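Local coordinates for protein PHOX (Pseudomonas fluorescens, PDB 4A9V) that hydrolyses phosphate monoesters as an alkaline phosphatase, using a complex iron-calcium cofactor bound by a beta-propeller, at residues S8-F13 and A486-I491; S152-G157 and K263-G268; Y299-R304 and D317-G322; Q542-V547 and A575-D580. One frame throughout, in Å; residues are numbered along the deposited sequence. Where two conformers were deposited one is given.

The modelled chain starts with loop 8-13, which runs ahead of strand 30-37. Contact 1 ties this loop to 486-491, closing a span of more than 470 residues. Contacts 2 and 3 both fall within that span, one after the other. Contact 2 joins 152-157 to 263-268 in a mixed sheet. Contact 3 closes a short loop between strands 296-303 and 322-329. The two meet through Asp-320, which is hydrogen-bonded to Ser-152 and makes a salt bridge with Arg-264. Contact 4 follows contact 1 and pairs strands 544-550 and 572-578. It touches contact 1 where Trp-490 packs on Leu-545. No two contacts cross. Contacts 1 and 2 lie on opposite sides of the chain's centre.

Contact 1 of 4, residues S8-F13 and A486-I491; sequences SRLLGF and AGRLWI
Leu-10 points its CB toward 486-491, with Leu-10 CB 3.9 Å from Arg-488 CG. The arginine chain bends at chi3 (-77°), bringing its tip to the leucine carbonyl. Arg-488 NH1 donates to Leu-10 O at 2.8 Å. The bond lies near the guanidinium plane and uses a carbonyl lone pair. Arg-488 NE forms a salt bridge with Asp-484, so the group is held at two points. An alanine here would remove the bond to Leu-10 O, probably loosening the N-terminal loop, and the salt bridge to Asp-484, probably disturbing the turn before strand 489-493.

The two branches of Leu-10 point at different carbonyls. CD2 of Leu-10 sits 3.5 Å from Ala-486 O, and CD1 of Leu-10 sits 3.7 Å from Gly-487 O. The poorly ordered Arg-9 has Leu-10 CG over one guanidinium face and two waters at its edge. Both waters donate to Ala-486 O; the one at Arg-9 NH1 is weakly held there. Ser-8 OG accepts from Leu-10 N and Leu-11 N, an ST turn and ST motif.

The loop lies beside a four-stranded antiparallel propeller sheet. Leu-11, Phe-13, Arg-488 and Trp-490 all touch Cys-513 on strand 510-514, next to strand 489-493.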
loop_
_atom_site.group_PDB
_atom_site.type_symbol
_atom_site.label_atom_id
_atom_site.label_comp_id
_atom_site.label_asym_id
_atom_site.label_seq_id
_atom_site.Cartn_x
_atom_site.Cartn_y
_atom_site.Cartn_z
ATOM N N SER A 8 29.807 1.092 3.039
ATOM C CA SER A 8 28.788 0.149 2.493
ATOM C C SER A 8 29.143 -0.280 1.071
ATOM O O SER A 8 29.693 0.502 0.293
ATOM C CB SER A 8 27.398 0.790 2.511
ATOM O OG SER A 8 26.442 -0.054 1.892
ATOM N N ARG A 9 28.962 -1.568 0.798
ATOM C CA ARG A 9 29.087 -2.098 -0.552
ATOM C C ARG A 9 27.925 -1.616 -1.419
ATOM O O ARG A 9 28.066 -1.456 -2.632
ATOM C CB ARG A 9 29.107 -3.629 -0.498
ATOM C CG ARG A 9 29.114 -4.317 -1.852
ATOM C CD ARG A 9 28.847 -5.809 -1.711
ATOM N NE ARG A 9 27.775 -6.092 -0.756
ATOM C CZ ARG A 9 26.513 -6.332 -1.099
ATOM N NH1 ARG A 9 26.146 -6.249 -2.370
ATOM N NH2 ARG A 9 25.596 -6.562 -0.164
ATOM N N LEU A 10 26.819 -1.271 -0.771
ATOM C CA LEU A 10 25.546 -1.119 -1.455
ATOM C C LEU A 10 25.229 0.336 -1.736
ATOM O O LEU A 10 24.424 0.621 -2.609
ATOM C CB LEU A 10 24.402 -1.717 -0.634
ATOM C CG LEU A 10 24.325 -3.236 -0.628
ATOM C CD1 LEU A 10 23.266 -3.688 0.363
ATOM C CD2 LEU A 10 24.016 -3.737 -2.027
ATOM N N LEU A 11 25.616 1.218 -0.822
ATOM C CA LEU A 11 25.150 2.596 -0.883
ATOM C C LEU A 11 26.151 3.466 -1.646
ATOM O O LEU A 11 27.244 3.745 -1.151
ATOM C CB LEU A 11 24.905 3.138 0.524
ATOM C CG LEU A 11 23.878 2.349 1.350
ATOM C CD1 LEU A 11 23.747 2.942 2.742
ATOM C CD2 LEU A 11 22.521 2.289 0.661
ATOM N N GLY A 12 25.811 3.799 -2.889
ATOM C CA GLY A 12 26.779 4.376 -3.815
ATOM C C GLY A 12 26.706 5.888 -3.951
ATOM O O GLY A 12 27.476 6.474 -4.711
ATOM N N PHE A 13 25.804 6.521 -3.205
ATOM C CA PHE A 13 25.584 7.966 -3.282
ATOM C C PHE A 13 25.719 8.584 -1.888
ATOM O O PHE A 13 25.581 7.896 -0.881
ATOM C CB PHE A 13 24.194 8.256 -3.852
ATOM C CG PHE A 13 23.067 7.755 -2.986
ATOM C CD1 PHE A 13 22.664 6.424 -3.031
ATOM C CD2 PHE A 13 22.525 8.569 -2.011
ATOM C CE1 PHE A 13 21.732 5.934 -2.130
ATOM C CE2 PHE A 13 21.602 8.080 -1.104
ATOM C CZ PHE A 13 21.221 6.755 -1.151
ATOM N N ALA A 486 20.015 -5.831 -6.245
ATOM C CA ALA A 486 21.286 -5.812 -5.533
ATOM C C ALA A 486 21.116 -6.011 -4.033
ATOM O O ALA A 486 22.087 -6.301 -3.343
ATOM C CB ALA A 486 22.016 -4.509 -5.804
ATOM N N GLY A 487 19.911 -5.777 -3.521
ATOM C CA GLY A 487 19.653 -5.916 -2.094
ATOM C C GLY A 487 19.669 -4.616 -1.307
ATOM O O GLY A 487 19.703 -4.643 -0.079
ATOM N N ARG A 488 19.633 -3.478 -1.997
ATOM C CA ARG A 488 19.352 -2.219 -1.321
ATOM C C ARG A 488 17.890 -2.192 -0.885
ATOM O O ARG A 488 17.008 -2.553 -1.652
ATOM C CB ARG A 488 19.621 -1.032 -2.247
ATOM C CG ARG A 488 21.090 -0.665 -2.409
ATOM C CD ARG A 488 21.310 0.383 -3.495
ATOM N NE ARG A 488 21.241 -0.197 -4.834
ATOM C CZ ARG A 488 22.278 -0.716 -5.483
ATOM N NH1 ARG A 488 23.483 -0.721 -4.935
ATOM N NH2 ARG A 488 22.094 -1.250 -6.683
ATOM N N LEU A 489 17.654 -1.699 0.324
ATOM C CA LEU A 489 16.318 -1.477 0.848
ATOM C C LEU A 489 15.955 -0.007 0.739
ATOM O O LEU A 489 16.551 0.843 1.402
ATOM C CB LEU A 489 16.241 -1.920 2.314
ATOM C CG LEU A 489 14.883 -1.697 2.983
ATOM C CD1 LEU A 489 13.787 -2.516 2.319
ATOM C CD2 LEU A 489 14.978 -2.033 4.467
ATOM N N TRP A 490 14.929 0.274 -0.042
ATOM C CA TRP A 490 14.447 1.629 -0.266
ATOM C C TRP A 490 13.271 1.894 0.641
ATOM O O TRP A 490 12.384 1.052 0.786
ATOM C CB TRP A 490 14.057 1.791 -1.732
ATOM C CG TRP A 490 15.212 1.572 -2.671
ATOM C CD1 TRP A 490 15.659 0.372 -3.206
ATOM C CD2 TRP A 490 16.143 2.584 -3.153
ATOM N NE1 TRP A 490 16.760 0.574 -3.991
ATOM C CE2 TRP A 490 17.098 1.888 -4.006
ATOM C CE3 TRP A 490 16.258 3.953 -2.988
ATOM C CZ2 TRP A 490 18.112 2.556 -4.666
ATOM C CZ3 TRP A 490 17.296 4.613 -3.639
ATOM C CH2 TRP A 490 18.186 3.934 -4.477
ATOM N N ILE A 491 13.321 3.025 1.345
ATOM C CA ILE A 491 12.376 3.385 2.400
ATOM C C ILE A 491 11.685 4.692 2.010
ATOM O O ILE A 491 12.357 5.679 1.707
ATOM C CB ILE A 491 13.109 3.625 3.739
ATOM C CG1 ILE A 491 13.856 2.371 4.195
ATOM C CG2 ILE A 491 12.130 4.096 4.799
ATOM C CD1 ILE A 491 14.892 2.628 5.275
HETATM O O HOH W 1 22.952 -7.402 -0.895
HETATM O O HOH W 2 24.637 -6.718 -4.373
#

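Contact 2 of 4, residues S152-G157 and K263-G268; sequences SGPAAG and KRTALG. With EDO (1,2-ethanediol), chain P; EDO (1,2-ethanediol), chain M.
One hydroxyl stitches the two segments together by both giving and taking a hydrogen bond. Thr-265 OG1 donates to Ser-152 O at 2.7 Å and accepts from Ala-155 N at 3.0 Å. The setting is a parallel bridge, Ser-152 with Arg-264, in a mixed sheet of the beta-propeller protein. The bridge joins the ends of strands 148-152 and 262-264, and a type I turn from Gly-153 to Ala-156 follows it.

The threonine adopts the crowded rotamer, with OG1 between the backbone N and the carbonyl carbon (chi1 65°). This turns the hydroxyl into the turn and leaves CG2 beside the backbone N. Ser-152 O is gripped twice. OG1 of Thr-265 comes in the carbonyl plane on a lone pair, while Thr-265 N, at 3.1 Å from Ser-152 O, sits above that plane. On the strand side, Ser-152 N donates to Lys-263 O at 2.9 Å, nearly along the C=O axis.

Gly-153 C lies 3.2 Å from Thr-265 OG1. A side chain on Gly-153 would clash with Thr-265 OG1 and with its own preceding carbonyl.

The polar ends have partners outside the two segments. Arg-264 NE makes a salt bridge with Glu-251 and Arg-264 NH1 with Asp-320. Ser-152 OG is hydrogen-bonded to Asp-320, and Lys-263 NZ makes a salt bridge with Glu-193. Helix 364-369 lies against Pro-154 and Ala-155.

The proline ring reaches past Thr-265 to the next residue, with Pro-154 CD 3.8 Å from Ala-266 CB.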
loop_
_atom_site.group_PDB
_atom_site.type_symbol
_atom_site.label_atom_id
_atom_site.label_comp_id
_atom_site.label_asym_id
_atom_site.label_seq_id
_atom_site.Cartn_x
_atom_site.Cartn_y
_atom_site.Cartn_z
ATOM N N SER A 152 -14.073 -14.466 -5.301
ATOM C CA SER A 152 -13.753 -15.883 -5.236
ATOM C C SER A 152 -13.223 -16.254 -3.855
ATOM O O SER A 152 -13.062 -15.397 -2.981
ATOM C CB SER A 152 -12.745 -16.263 -6.324
ATOM O OG SER A 152 -12.766 -17.663 -6.569
ATOM N N GLY A 153 -12.971 -17.542 -3.651
ATOM C CA GLY A 153 -12.464 -18.035 -2.373
ATOM C C GLY A 153 -13.609 -18.386 -1.437
ATOM O O GLY A 153 -14.780 -18.349 -1.823
ATOM N N PRO A 154 -13.279 -18.719 -0.187
ATOM C CA PRO A 154 -14.272 -19.351 0.670
ATOM C C PRO A 154 -15.478 -18.474 0.990
ATOM O O PRO A 154 -16.529 -18.997 1.347
ATOM C CB PRO A 154 -13.483 -19.671 1.937
ATOM C CG PRO A 154 -12.093 -19.885 1.442
ATOM C CD PRO A 154 -11.915 -18.863 0.350
ATOM N N ALA A 155 -15.316 -17.155 0.954
ATOM C CA ALA A 155 -16.412 -16.261 1.306
ATOM C C ALA A 155 -17.292 -15.909 0.111
ATOM O O ALA A 155 -18.348 -15.323 0.294
ATOM C CB ALA A 155 -15.888 -14.999 1.977
ATOM N N ALA A 156 -16.883 -16.274 -1.101
ATOM C CA ALA A 156 -17.732 -16.045 -2.268
ATOM C C ALA A 156 -19.071 -16.751 -2.088
ATOM O O ALA A 156 -19.119 -17.914 -1.690
ATOM C CB ALA A 156 -17.047 -16.536 -3.529
ATOM N N GLY A 157 -20.159 -16.029 -2.324
ATOM C CA GLY A 157 -21.491 -16.614 -2.252
ATOM C C GLY A 157 -22.067 -16.711 -0.851
ATOM O O GLY A 157 -23.171 -17.212 -0.672
ATOM N N LYS A 263 -11.579 -10.665 -6.394
ATOM C CA LYS A 263 -11.330 -10.472 -4.965
ATOM C C LYS A 263 -11.058 -11.815 -4.305
ATOM O O LYS A 263 -11.881 -12.731 -4.365
ATOM C CB LYS A 263 -12.506 -9.761 -4.304
ATOM C CG LYS A 263 -12.872 -8.459 -5.006
ATOM C CD LYS A 263 -13.337 -7.365 -4.058
ATOM C CE LYS A 263 -13.632 -6.088 -4.825
ATOM N NZ LYS A 263 -13.968 -4.939 -3.939
ATOM N N ARG A 264 -9.878 -11.942 -3.708
ATOM C CA ARG A 264 -9.383 -13.223 -3.218
ATOM C C ARG A 264 -9.670 -13.342 -1.716
ATOM O O ARG A 264 -8.857 -12.959 -0.874
ATOM C CB ARG A 264 -7.886 -13.354 -3.507
ATOM C CG ARG A 264 -7.560 -13.393 -4.991
ATOM C CD ARG A 264 -8.127 -14.632 -5.668
ATOM N NE ARG A 264 -7.724 -14.724 -7.067
ATOM C CZ ARG A 264 -8.181 -15.631 -7.923
ATOM N NH1 ARG A 264 -9.012 -16.579 -7.513
ATOM N NH2 ARG A 264 -7.801 -15.592 -9.186
ATOM N N THR A 265 -10.845 -13.863 -1.375
ATOM C CA THR A 265 -11.294 -13.841 0.010
ATOM C C THR A 265 -10.483 -14.740 0.952
ATOM O O THR A 265 -10.506 -14.522 2.163
ATOM C CB THR A 265 -12.804 -14.118 0.164
ATOM O OG1 THR A 265 -13.115 -15.456 -0.252
ATOM C CG2 THR A 265 -13.628 -13.109 -0.629
ATOM N N ALA A 266 -9.744 -15.716 0.423
ATOM C CA ALA A 266 -8.901 -16.544 1.281
ATOM C C ALA A 266 -7.818 -15.738 1.991
ATOM O O ALA A 266 -7.265 -16.194 2.988
ATOM C CB ALA A 266 -8.275 -17.689 0.499
ATOM N N LEU A 267 -7.490 -14.557 1.472
ATOM C CA LEU A 267 -6.444 -13.722 2.059
ATOM C C LEU A 267 -6.985 -12.778 3.138
ATOM O O LEU A 267 -6.211 -12.074 3.785
ATOM C CB LEU A 267 -5.700 -12.935 0.970
ATOM C CG LEU A 267 -4.586 -13.687 0.235
ATOM C CD1 LEU A 267 -5.088 -14.939 -0.479
ATOM C CD2 LEU A 267 -3.893 -12.755 -0.751
ATOM N N GLY A 268 -8.286 -12.857 3.418
ATOM C CA GLY A 268 -8.866 -12.158 4.561
ATOM C C GLY A 268 -9.289 -10.728 4.263
ATOM O O GLY A 268 -8.799 -10.112 3.309
HETATM C C1 EDO P . -14.259 -19.672 -5.175
HETATM O O1 EDO P . -15.550 -20.006 -4.511
HETATM C C2 EDO P . -13.106 -20.250 -4.352
HETATM O O2 EDO P . -13.052 -21.679 -4.476
HETATM C C1 EDO M . -6.492 -12.380 -12.394
HETATM O O1 EDO M . -5.667 -13.209 -13.220
HETATM C C2 EDO M . -7.053 -13.215 -11.249
HETATM O O2 EDO M . -6.755 -14.597 -11.490
#

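Contact 3 of 4, residues Y299-R304 and D317-G322; sequences YKFVSR and DILDHG. With EDO (1,2-ethanediol), chain H.
The His-321 ring has a partner on each face. On one lies the guanidinium of Arg-304, flat and nearly parallel, with the planes 7° apart. The closest pair is Arg-304 NH1 over His-321 CG at 3.4 Å. Asp-320 CB lies over the opposite face, offset toward the rim. The side chains of Arg-304 and His-321 run side by side, and the bend at Arg-304 chi3 (65°) lays the guanidinium on the ring. NH1 and ND1 are close but badly angled, so they make no hydrogen bond. The Phe-301 ring has Ile-318 O at its edge, near its plane. Its CE2 meets Leu-319 CD2 at 4.0 Å.

The backbone holds these groups in place. Arg-304 N donates to His-321 O at 2.9 Å, from above the carbonyl plane. Ser-303 pairs with Gly-322 across a non-hydrogen-bonded site, their CA atoms 4.1 Å apart. A side chain on Gly-322 would clash with Val-302 O and the Phe-301 ring. An alanine in place of His-321 would probably leave the Arg-304 guanidinium less well fixed, because its flat stacking surface would be gone.

A 1,2-ethanediol, probably from the crystallisation liquor, bonds to Gly-322 N and O.

The arrangement is the loop end of an antiparallel strand pair, 296-303 with 322-329, where a loop with a short 3-10 segment returns the chain within a sheet of the beta-propeller protein.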
loop_
_atom_site.group_PDB
_atom_site.type_symbol
_atom_site.label_atom_id
_atom_site.label_comp_id
_atom_site.label_asym_id
_atom_site.label_seq_id
_atom_site.Cartn_x
_atom_site.Cartn_y
_atom_site.Cartn_z
ATOM N N TYR A 299 -0.384 -10.287 9.019
ATOM C CA TYR A 299 -0.945 -11.555 8.553
ATOM C C TYR A 299 -0.023 -12.229 7.527
ATOM O O TYR A 299 0.863 -11.602 6.942
ATOM C CB TYR A 299 -2.328 -11.339 7.922
ATOM C CG TYR A 299 -3.371 -10.782 8.862
ATOM C CD1 TYR A 299 -3.420 -9.420 9.155
ATOM C CD2 TYR A 299 -4.370 -11.594 9.384
ATOM C CE1 TYR A 299 -4.398 -8.903 9.988
ATOM C CE2 TYR A 299 -5.368 -11.077 10.190
ATOM C CZ TYR A 299 -5.374 -9.740 10.496
ATOM O OH TYR A 299 -6.383 -9.262 11.301
ATOM N N LYS A 300 -0.283 -13.507 7.272
ATOM C CA LYS A 300 0.493 -14.314 6.331
ATOM C C LYS A 300 -0.434 -15.370 5.739
ATOM O O LYS A 300 -1.025 -16.155 6.471
ATOM C CB LYS A 300 1.651 -14.987 7.067
ATOM C CG LYS A 300 2.479 -15.960 6.254
ATOM C CD LYS A 300 3.344 -16.777 7.206
ATOM C CE LYS A 300 4.294 -17.728 6.500
ATOM N NZ LYS A 300 5.021 -18.564 7.495
ATOM N N PHE A 301 -0.518 -15.413 4.418
ATOM C CA PHE A 301 -1.265 -16.456 3.730
ATOM C C PHE A 301 -0.283 -17.421 3.085
ATOM O O PHE A 301 0.703 -17.001 2.482
ATOM C CB PHE A 301 -2.156 -15.841 2.650
ATOM C CG PHE A 301 -2.893 -16.860 1.823
ATOM C CD1 PHE A 301 -4.048 -17.461 2.297
ATOM C CD2 PHE A 301 -2.412 -17.235 0.580
ATOM C CE1 PHE A 301 -4.694 -18.430 1.551
ATOM C CE2 PHE A 301 -3.085 -18.164 -0.187
ATOM C CZ PHE A 301 -4.231 -18.763 0.298
ATOM N N VAL A 302 -0.562 -18.712 3.211
ATOM C CA VAL A 302 0.234 -19.738 2.539
ATOM C C VAL A 302 -0.687 -20.613 1.696
ATOM O O VAL A 302 -1.666 -21.152 2.204
ATOM C CB VAL A 302 0.990 -20.628 3.544
ATOM C CG1 VAL A 302 1.849 -21.638 2.803
ATOM C CG2 VAL A 302 1.825 -19.773 4.492
ATOM N N SER A 303 -0.418 -20.706 0.399
ATOM C CA SER A 303 -1.311 -21.435 -0.491
ATOM C C SER A 303 -1.301 -22.928 -0.198
ATOM O O SER A 303 -0.318 -23.488 0.286
ATOM C CB SER A 303 -0.971 -21.171 -1.962
ATOM O OG SER A 303 0.275 -21.718 -2.337
ATOM N N ARG A 304 -2.386 -23.581 -0.587
ATOM C CA ARG A 304 -2.471 -25.036 -0.568
ATOM C C ARG A 304 -1.557 -25.647 -1.618
ATOM O O ARG A 304 -0.841 -26.606 -1.342
ATOM C CB ARG A 304 -3.915 -25.463 -0.837
ATOM C CG ARG A 304 -4.147 -26.968 -0.848
ATOM C CD ARG A 304 -5.519 -27.317 -1.405
ATOM N NE ARG A 304 -5.621 -26.944 -2.812
ATOM C CZ ARG A 304 -6.755 -26.901 -3.503
ATOM N NH1 ARG A 304 -7.918 -27.119 -2.904
ATOM N NH2 ARG A 304 -6.722 -26.550 -4.782
ATOM N N ASP A 317 -6.335 -20.514 -9.637
ATOM C CA ASP A 317 -7.046 -20.559 -8.364
ATOM C C ASP A 317 -6.128 -20.613 -7.149
ATOM O O ASP A 317 -6.580 -20.949 -6.054
ATOM C CB ASP A 317 -7.991 -21.772 -8.306
ATOM C CG ASP A 317 -8.926 -21.853 -9.496
ATOM O OD1 ASP A 317 -9.417 -20.796 -9.947
ATOM O OD2 ASP A 317 -9.260 -22.990 -9.906
ATOM N N ILE A 318 -4.834 -20.370 -7.334
ATOM C CA ILE A 318 -3.880 -20.660 -6.273
ATOM C C ILE A 318 -4.198 -19.863 -4.997
ATOM O O ILE A 318 -4.049 -20.373 -3.889
ATOM C CB ILE A 318 -2.419 -20.452 -6.733
ATOM C CG1 ILE A 318 -1.445 -21.059 -5.724
ATOM C CG2 ILE A 318 -2.104 -18.987 -7.001
ATOM C CD1 ILE A 318 -0.001 -21.028 -6.178
ATOM N N LEU A 319 -4.676 -18.631 -5.147
ATOM C CA LEU A 319 -4.963 -17.793 -3.987
ATOM C C LEU A 319 -6.359 -18.010 -3.411
ATOM O O LEU A 319 -6.754 -17.299 -2.488
ATOM C CB LEU A 319 -4.758 -16.318 -4.325
ATOM C CG LEU A 319 -3.336 -15.925 -4.746
ATOM C CD1 LEU A 319 -3.261 -14.426 -5.003
ATOM C CD2 LEU A 319 -2.305 -16.360 -3.713
ATOM N N ASP A 320 -7.063 -19.046 -3.880
ATOM C CA ASP A 320 -8.365 -19.405 -3.324
ATOM C C ASP A 320 -8.301 -20.488 -2.249
ATOM O O ASP A 320 -9.316 -20.767 -1.607
ATOM C CB ASP A 320 -9.331 -19.859 -4.422
ATOM C CG ASP A 320 -9.866 -18.709 -5.255
ATOM O OD1 ASP A 320 -9.766 -17.531 -4.843
ATOM O OD2 ASP A 320 -10.471 -19.010 -6.303
ATOM N N HIS A 321 -7.143 -21.119 -2.082
ATOM C CA HIS A 321 -7.023 -22.268 -1.188
ATOM C C HIS A 321 -5.740 -22.143 -0.436
ATOM O O HIS A 321 -4.692 -21.888 -1.024
ATOM C CB HIS A 321 -7.026 -23.573 -1.985
ATOM C CG HIS A 321 -8.193 -23.711 -2.922
ATOM N ND1 HIS A 321 -9.431 -24.015 -2.492
ATOM C CD2 HIS A 321 -8.298 -23.459 -4.285
ATOM C CE1 HIS A 321 -10.279 -24.003 -3.536
ATOM N NE2 HIS A 321 -9.588 -23.646 -4.629
ATOM N N GLY A 322 -5.808 -22.354 0.874
ATOM C CA GLY A 322 -4.639 -22.256 1.731
ATOM C C GLY A 322 -5.033 -21.860 3.132
ATOM O O GLY A 322 -6.105 -22.228 3.605
HETATM C C1 EDO H . -8.910 -21.503 2.204
HETATM O O1 EDO H . -8.538 -22.852 1.858
HETATM C C2 EDO H . -9.460 -21.475 3.627
HETATM O O2 EDO H . -9.812 -20.141 4.025
#

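Contact 4 of 4, residues Q542-V547 and A575-D580; sequences QKTLFV and AITRED
Ile-576 sets its CG1 beside the backbone N, anti to the carbonyl carbon (chi1 -50°). Val-547 puts its CG1 in the crowded position between N and the carbonyl carbon (chi1 61°). These torsions bring the two branches together obliquely, with Val-547 CG1 3.9 Å from Ile-576 CG1. Thr-544 has CG2 anti to its N, which places this methyl over one face of the Phe-546 ring.

Strands 544-550 and 572-578 run antiparallel. Leu-545 and Ile-576 form the hydrogen-bonded pair: Leu-545 N donates to Ile-576 O at 3.0 Å, and Ile-576 N donates to Leu-545 O at 2.8 Å. Phe-546 and Ala-575 form a non-hydrogen-bonded pair, with Phe-546 CE1 4.1 Å from Ala-575 CB. Arg-578 grips Asp-580 side-on, NE to OD1 and NH2 to OD2.

Strand 30-37 flanks strand 572-578, with Lys-31 bonding to Thr-577 OG1. An N-terminal strand thus completes a C-terminal sheet, consistent with the velcro closure of propellers. The contact is held mainly by the two backbone bonds of Leu-545 and Ile-576, with apolar packing around them. Past Thr-577 a water bridges Lys-543 O and Arg-578 N, and the salt bridge of Arg-578 steadies only the turn after strand 572-578.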
loop_
_atom_site.group_PDB
_atom_site.type_symbol
_atom_site.label_atom_id
_atom_site.label_comp_id
_atom_site.label_asym_id
_atom_site.label_seq_id
_atom_site.Cartn_x
_atom_site.Cartn_y
_atom_site.Cartn_z
ATOM N N GLN A 542 17.537 -2.198 -13.777
ATOM C CA GLN A 542 17.830 -1.482 -12.533
ATOM C C GLN A 542 18.387 -0.082 -12.767
ATOM O O GLN A 542 18.826 0.581 -11.819
ATOM C CB GLN A 542 18.772 -2.288 -11.637
ATOM C CG GLN A 542 18.384 -3.750 -11.460
ATOM C CD GLN A 542 17.172 -3.930 -10.571
ATOM O OE1 GLN A 542 17.300 -3.949 -9.351
ATOM N NE2 GLN A 542 16.017 -4.178 -11.173
ATOM N N LYS A 543 18.278 0.405 -14.002
ATOM C CA LYS A 543 18.769 1.735 -14.352
ATOM C C LYS A 543 17.692 2.823 -14.266
ATOM O O LYS A 543 18.003 4.011 -14.347
ATOM C CB LYS A 543 19.407 1.706 -15.741
ATOM C CG LYS A 543 20.648 0.840 -15.787
ATOM C CD LYS A 543 21.168 0.716 -17.201
ATOM C CE LYS A 543 22.443 -0.100 -17.243
ATOM N NZ LYS A 543 22.900 -0.324 -18.643
ATOM N N THR A 544 16.439 2.415 -14.089
ATOM C CA THR A 544 15.358 3.351 -13.820
ATOM C C THR A 544 14.610 2.911 -12.573
ATOM O O THR A 544 14.233 1.750 -12.432
ATOM C CB THR A 544 14.367 3.456 -15.001
ATOM O OG1 THR A 544 15.078 3.821 -16.188
ATOM C CG2 THR A 544 13.301 4.499 -14.726
ATOM N N LEU A 545 14.456 3.849 -11.646
ATOM C CA LEU A 545 13.643 3.663 -10.454
ATOM C C LEU A 545 12.398 4.518 -10.619
ATOM O O LEU A 545 12.501 5.729 -10.817
ATOM C CB LEU A 545 14.449 4.091 -9.209
ATOM C CG LEU A 545 13.849 3.833 -7.813
ATOM C CD1 LEU A 545 14.902 4.056 -6.733
ATOM C CD2 LEU A 545 12.640 4.710 -7.537
ATOM N N PHE A 546 11.234 3.873 -10.653
ATOM C CA PHE A 546 9.959 4.575 -10.731
ATOM C C PHE A 546 9.409 4.770 -9.321
ATOM O O PHE A 546 9.397 3.831 -8.525
ATOM C CB PHE A 546 8.959 3.768 -11.568
ATOM C CG PHE A 546 9.425 3.493 -12.972
ATOM C CD1 PHE A 546 9.233 4.430 -13.971
ATOM C CD2 PHE A 546 10.029 2.283 -13.304
ATOM C CE1 PHE A 546 9.611 4.163 -15.274
ATOM C CE2 PHE A 546 10.409 2.018 -14.605
ATOM C CZ PHE A 546 10.213 2.963 -15.589
ATOM N N VAL A 547 8.988 5.992 -9.003
ATOM C CA VAL A 547 8.517 6.305 -7.660
ATOM C C VAL A 547 7.336 7.268 -7.764
ATOM O O VAL A 547 7.309 8.143 -8.630
ATOM C CB VAL A 547 9.652 6.890 -6.780
ATOM C CG1 VAL A 547 10.202 8.185 -7.362
ATOM C CG2 VAL A 547 9.178 7.096 -5.349
ATOM N N ALA A 575 10.188 8.943 -13.078
ATOM C CA ALA A 575 11.290 8.076 -13.464
ATOM C C ALA A 575 12.610 8.707 -13.034
ATOM O O ALA A 575 12.914 9.840 -13.418
ATOM C CB ALA A 575 11.284 7.866 -14.972
ATOM N N ILE A 576 13.345 8.006 -12.176
ATOM C CA ILE A 576 14.625 8.464 -11.662
ATOM C C ILE A 576 15.738 7.664 -12.336
ATOM O O ILE A 576 15.702 6.433 -12.361
ATOM C CB ILE A 576 14.719 8.239 -10.138
ATOM C CG1 ILE A 576 13.486 8.779 -9.398
ATOM C CG2 ILE A 576 16.031 8.784 -9.598
ATOM C CD1 ILE A 576 13.176 10.239 -9.615
ATOM N N THR A 577 16.716 8.377 -12.887
ATOM C CA THR A 577 17.828 7.755 -13.590
ATOM C C THR A 577 19.136 8.445 -13.198
ATOM O O THR A 577 19.140 9.551 -12.658
ATOM C CB THR A 577 17.639 7.845 -15.117
ATOM O OG1 THR A 577 17.451 9.214 -15.491
ATOM C CG2 THR A 577 16.441 7.018 -15.576
ATOM N N ARG A 578 20.251 7.799 -13.533
ATOM C CA ARG A 578 21.567 8.428 -13.484
ATOM C C ARG A 578 21.913 9.059 -14.828
ATOM O O ARG A 578 21.739 8.445 -15.881
ATOM C CB ARG A 578 22.638 7.399 -13.097
ATOM C CG ARG A 578 22.639 7.063 -11.614
ATOM C CD ARG A 578 23.381 5.773 -11.305
ATOM N NE ARG A 578 24.753 5.786 -11.788
ATOM C CZ ARG A 578 25.705 4.951 -11.384
ATOM N NH1 ARG A 578 25.444 4.015 -10.483
ATOM N NH2 ARG A 578 26.918 5.029 -11.910
ATOM N N GLU A 579 22.534 10.234 -14.772
ATOM C CA GLU A 579 23.058 10.884 -15.967
ATOM C C GLU A 579 24.058 9.991 -16.696
ATOM O O GLU A 579 24.109 9.990 -17.926
ATOM C CB GLU A 579 23.708 12.224 -15.598
ATOM C CG GLU A 579 22.717 13.241 -15.050
ATOM C CD GLU A 579 23.384 14.414 -14.355
ATOM O OE1 GLU A 579 24.632 14.490 -14.360
ATOM O OE2 GLU A 579 22.656 15.269 -13.807
ATOM N N ASP A 580 24.815 9.196 -15.945
ATOM C CA ASP A 580 25.831 8.330 -16.541
ATOM C C ASP A 580 25.306 6.944 -16.925
ATOM O O ASP A 580 26.057 6.127 -17.465
ATOM C CB ASP A 580 27.027 8.184 -15.599
ATOM C CG ASP A 580 26.703 7.381 -14.349
ATOM O OD1 ASP A 580 25.621 6.759 -14.295
ATOM O OD2 ASP A 580 27.567 7.326 -13.443
HETATM O O HOH W 3 20.307 5.232 -14.891
#